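Long-range contact in integrase (PDB 3KKS), which probably catalyses the insertion of viral DNA into host DNA, as retroviral integrases do, and is represented here by its catalytic core domain: residues 36-46 with 64-73. Numbering follows the deposited sequence.
Sequences ETALQVALCIL and CFTAHRIENL
I70 packs as a knob into the hole formed by A38, V41, A42 and I45 on helix 38-46. I70 CD1 reaches farthest in and lies 3.4 Å from A38 O, beside the backbone of the first helical turn, while the other branch, I70 CG2, meets I45 CD1 at 3.9 Å. One turn on, L73 reaches across with CG swung opposite the backbone N (chi1 174°), which brings CD2 against A42 CB at 3.7 Å and leaves CD1 for L46 CD2. The axes of the short helical segments pass 9.4 Å apart, inclined by 21°, and A38 and A42 present only methyl groups to the seam; near the helix starts A38 CB touches A67 CB at 3.8 Å. R69 borders this apolar seam. Its chain bends at chi2 and chi3, passing A38 and A42 with its methylenes, and lies alongside L39, whose CD2 sits 3.6 Å above one face of the guanidinium, offset toward the rim. On the other flank V41 stands nearly at right angles to F65, with CG2 3.8 Å from F65 CE1, and C64 CB packs on the T37 backbone. C64 SG lies 4.1 Å above the centre of the F65 ring. The nearly parallel helices 38-51 and 68-76 thus pack together in the RNase H-like fold of the integrase core, linked through strand 56-59. I45 also touches L57 of that strand, and F65, in the short turn 63-66 ahead of helix 68-76, touches W18 and S59, so that both helix 38-51 and the turn rest on the central sheet.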
loop_
_atom_site.group_PDB
_atom_site.type_symbol
_atom_site.label_atom_id
_atom_site.label_comp_id
_atom_site.label_asym_id
_atom_site.label_seq_id
_atom_site.Cartn_x
_atom_site.Cartn_y
_atom_site.Cartn_z
ATOM N N GLU A 36 15.573 -3.769 0.448
ATOM C CA GLU A 36 15.071 -2.473 0.902
ATOM C C GLU A 36 15.965 -1.314 0.492
ATOM O O GLU A 36 16.802 -0.859 1.272
ATOM C CB GLU A 36 14.920 -2.459 2.421
ATOM C CG GLU A 36 13.618 -3.042 2.931
ATOM C CD GLU A 36 13.513 -2.963 4.438
ATOM O OE1 GLU A 36 14.186 -3.768 5.124
ATOM O OE2 GLU A 36 12.766 -2.091 4.932
ATOM N N THR A 37 15.780 -0.835 -0.732
ATOM C CA THR A 37 16.566 0.279 -1.245
ATOM C C THR A 37 15.646 1.377 -1.747
ATOM O O THR A 37 14.438 1.174 -1.898
ATOM C CB THR A 37 17.470 -0.152 -2.415
ATOM O OG1 THR A 37 16.693 -0.876 -3.377
ATOM C CG2 THR A 37 18.609 -1.025 -1.923
ATOM N N ALA A 38 16.225 2.539 -2.012
ATOM C CA ALA A 38 15.457 3.661 -2.508
ATOM C C ALA A 38 15.043 3.379 -3.944
ATOM O O ALA A 38 14.004 3.846 -4.401
ATOM C CB ALA A 38 16.292 4.931 -2.447
ATOM N N LEU A 39 15.874 2.620 -4.653
ATOM C CA LEU A 39 15.607 2.275 -6.040
ATOM C C LEU A 39 14.360 1.404 -6.142
ATOM O O LEU A 39 13.485 1.658 -6.964
ATOM C CB LEU A 39 16.823 1.559 -6.644
ATOM C CG LEU A 39 16.808 1.098 -8.111
ATOM C CD1 LEU A 39 16.144 -0.248 -8.220
ATOM C CD2 LEU A 39 16.112 2.116 -8.983
ATOM N N GLN A 40 14.275 0.378 -5.307
ATOM C CA GLN A 40 13.108 -0.491 -5.329
ATOM C C GLN A 40 11.886 0.328 -4.938
ATOM O O GLN A 40 10.859 0.276 -5.616
ATOM C CB GLN A 40 13.284 -1.662 -4.368
ATOM C CG GLN A 40 14.419 -2.590 -4.749
ATOM C CD GLN A 40 14.370 -2.984 -6.204
ATOM O OE1 GLN A 40 13.309 -3.316 -6.735
ATOM N NE2 GLN A 40 15.524 -2.955 -6.861
ATOM N N VAL A 41 11.999 1.099 -3.862
ATOM C CA VAL A 41 10.881 1.924 -3.428
ATOM C C VAL A 41 10.379 2.827 -4.556
ATOM O O VAL A 41 9.173 2.977 -4.744
ATOM C CB VAL A 41 11.255 2.783 -2.208
ATOM C CG1 VAL A 41 10.158 3.817 -1.935
ATOM C CG2 VAL A 41 11.418 1.881 -0.986
ATOM N N ALA A 42 11.301 3.422 -5.309
ATOM C CA ALA A 42 10.935 4.295 -6.419
ATOM C C ALA A 42 10.150 3.517 -7.469
ATOM O O ALA A 42 9.172 4.017 -8.021
ATOM C CB ALA A 42 12.182 4.895 -7.040
ATOM N N LEU A 43 10.588 2.295 -7.750
ATOM C CA LEU A 43 9.906 1.448 -8.725
ATOM C C LEU A 43 8.471 1.194 -8.231
ATOM O O LEU A 43 7.517 1.268 -9.005
ATOM C CB LEU A 43 10.668 0.128 -8.876
ATOM C CG LEU A 43 11.499 -0.099 -10.145
ATOM C CD1 LEU A 43 11.936 1.215 -10.734
ATOM C CD2 LEU A 43 12.694 -0.982 -9.824
ATOM N N CYS A 44 8.333 0.911 -6.937
ATOM C CA CYS A 44 7.028 0.670 -6.338
ATOM C C CYS A 44 6.107 1.884 -6.457
ATOM O O CYS A 44 4.929 1.739 -6.779
ATOM C CB CYS A 44 7.181 0.285 -4.867
ATOM S SG CYS A 44 7.788 -1.399 -4.613
ATOM N N ILE A 45 6.642 3.074 -6.196
ATOM C CA ILE A 45 5.848 4.299 -6.296
ATOM C C ILE A 45 5.399 4.534 -7.737
ATOM O O ILE A 45 4.267 4.932 -7.979
ATOM C CB ILE A 45 6.646 5.536 -5.815
ATOM C CG1 ILE A 45 6.953 5.418 -4.320
ATOM C CG2 ILE A 45 5.850 6.807 -6.076
ATOM C CD1 ILE A 45 7.803 6.565 -3.787
ATOM N N LEU A 46 6.292 4.297 -8.691
ATOM C CA LEU A 46 5.953 4.479 -10.102
ATOM C C LEU A 46 4.828 3.536 -10.511
ATOM O O LEU A 46 3.946 3.921 -11.283
ATOM C CB LEU A 46 7.191 4.270 -10.983
ATOM C CG LEU A 46 8.144 5.480 -11.001
ATOM C CD1 LEU A 46 9.461 5.111 -11.643
ATOM C CD2 LEU A 46 7.500 6.637 -11.748
ATOM N N CYS A 64 15.288 4.443 3.000
ATOM C CA CYS A 64 14.805 4.171 1.653
ATOM C C CYS A 64 13.556 4.972 1.303
ATOM O O CYS A 64 13.067 4.900 0.180
ATOM C CB CYS A 64 14.538 2.672 1.472
ATOM S SG CYS A 64 13.273 2.009 2.548
ATOM N N PHE A 65 13.041 5.733 2.265
ATOM C CA PHE A 65 11.860 6.557 2.032
ATOM C C PHE A 65 12.216 8.042 2.016
ATOM O O PHE A 65 11.425 8.862 1.549
ATOM C CB PHE A 65 10.790 6.328 3.116
ATOM C CG PHE A 65 10.178 4.948 3.104
ATOM C CD1 PHE A 65 9.764 4.361 1.914
ATOM C CD2 PHE A 65 10.004 4.242 4.291
ATOM C CE1 PHE A 65 9.186 3.088 1.905
ATOM C CE2 PHE A 65 9.427 2.968 4.297
ATOM C CZ PHE A 65 9.017 2.390 3.099
ATOM N N THR A 66 13.400 8.392 2.524
ATOM C CA THR A 66 13.816 9.797 2.586
ATOM C C THR A 66 14.929 10.227 1.633
ATOM O O THR A 66 15.335 11.393 1.643
ATOM C CB THR A 66 14.251 10.194 4.026
ATOM O OG1 THR A 66 15.288 9.318 4.480
ATOM C CG2 THR A 66 13.078 10.111 4.983
ATOM N N ALA A 67 15.424 9.306 0.812
ATOM C CA ALA A 67 16.491 9.628 -0.136
ATOM C C ALA A 67 16.035 10.717 -1.105
ATOM O O ALA A 67 14.837 10.858 -1.360
ATOM C CB ALA A 67 16.890 8.380 -0.905
ATOM N N HIS A 68 16.986 11.496 -1.625
ATOM C CA HIS A 68 16.669 12.558 -2.581
ATOM C C HIS A 68 15.964 11.927 -3.773
ATOM O O HIS A 68 15.141 12.556 -4.436
ATOM C CB HIS A 68 17.945 13.270 -3.048
ATOM C CG HIS A 68 18.472 14.264 -2.064
ATOM N ND1 HIS A 68 19.800 14.644 -2.025
ATOM C CD2 HIS A 68 17.852 14.967 -1.088
ATOM C CE1 HIS A 68 19.971 15.533 -1.063
ATOM N NE2 HIS A 68 18.806 15.748 -0.479
ATOM N N ARG A 69 16.311 10.674 -4.033
ATOM C CA ARG A 69 15.715 9.908 -5.116
ATOM C C ARG A 69 14.189 9.933 -4.960
ATOM O O ARG A 69 13.460 10.275 -5.892
ATOM C CB ARG A 69 16.245 8.465 -5.056
ATOM C CG ARG A 69 15.321 7.408 -5.644
ATOM C CD ARG A 69 15.647 7.085 -7.087
ATOM N NE ARG A 69 16.890 6.329 -7.204
ATOM C CZ ARG A 69 17.346 5.815 -8.340
ATOM N NH1 ARG A 69 16.661 5.972 -9.467
ATOM N NH2 ARG A 69 18.489 5.148 -8.350
ATOM N N ILE A 70 13.718 9.597 -3.764
ATOM C CA ILE A 70 12.287 9.552 -3.476
ATOM C C ILE A 70 11.664 10.932 -3.379
ATOM O O ILE A 70 10.542 11.156 -3.851
ATOM C CB ILE A 70 12.022 8.786 -2.165
ATOM C CG1 ILE A 70 12.661 7.399 -2.255
ATOM C CG2 ILE A 70 10.526 8.685 -1.902
ATOM C CD1 ILE A 70 12.349 6.657 -3.555
ATOM N N GLU A 71 12.396 11.857 -2.764
ATOM C CA GLU A 71 11.925 13.227 -2.609
ATOM C C GLU A 71 11.749 13.891 -3.969
ATOM O O GLU A 71 10.745 14.552 -4.225
ATOM C CB GLU A 71 12.914 14.033 -1.765
ATOM C CG GLU A 71 12.379 14.426 -0.386
ATOM C CD GLU A 71 13.129 13.759 0.751
ATOM O OE1 GLU A 71 14.380 13.824 0.756
ATOM O OE2 GLU A 71 12.469 13.180 1.643
ATOM N N ASN A 72 12.725 13.723 -4.849
ATOM C CA ASN A 72 12.613 14.319 -6.171
ATOM C C ASN A 72 11.561 13.598 -7.028
ATOM O O ASN A 72 10.874 14.223 -7.833
ATOM C CB ASN A 72 13.970 14.319 -6.877
ATOM C CG ASN A 72 14.954 15.300 -6.250
ATOM O OD1 ASN A 72 14.561 16.235 -5.554
ATOM N ND2 ASN A 72 16.238 15.097 -6.510
ATOM N N LEU A 73 11.431 12.287 -6.845
ATOM C CA LEU A 73 10.452 11.518 -7.605
ATOM C C LEU A 73 9.032 12.013 -7.319
ATOM O O LEU A 73 8.219 12.162 -8.233
ATOM C CB LEU A 73 10.561 10.029 -7.267
ATOM C CG LEU A 73 9.476 9.146 -7.892
ATOM C CD1 LEU A 73 9.414 9.405 -9.388
ATOM C CD2 LEU A 73 9.756 7.681 -7.607
#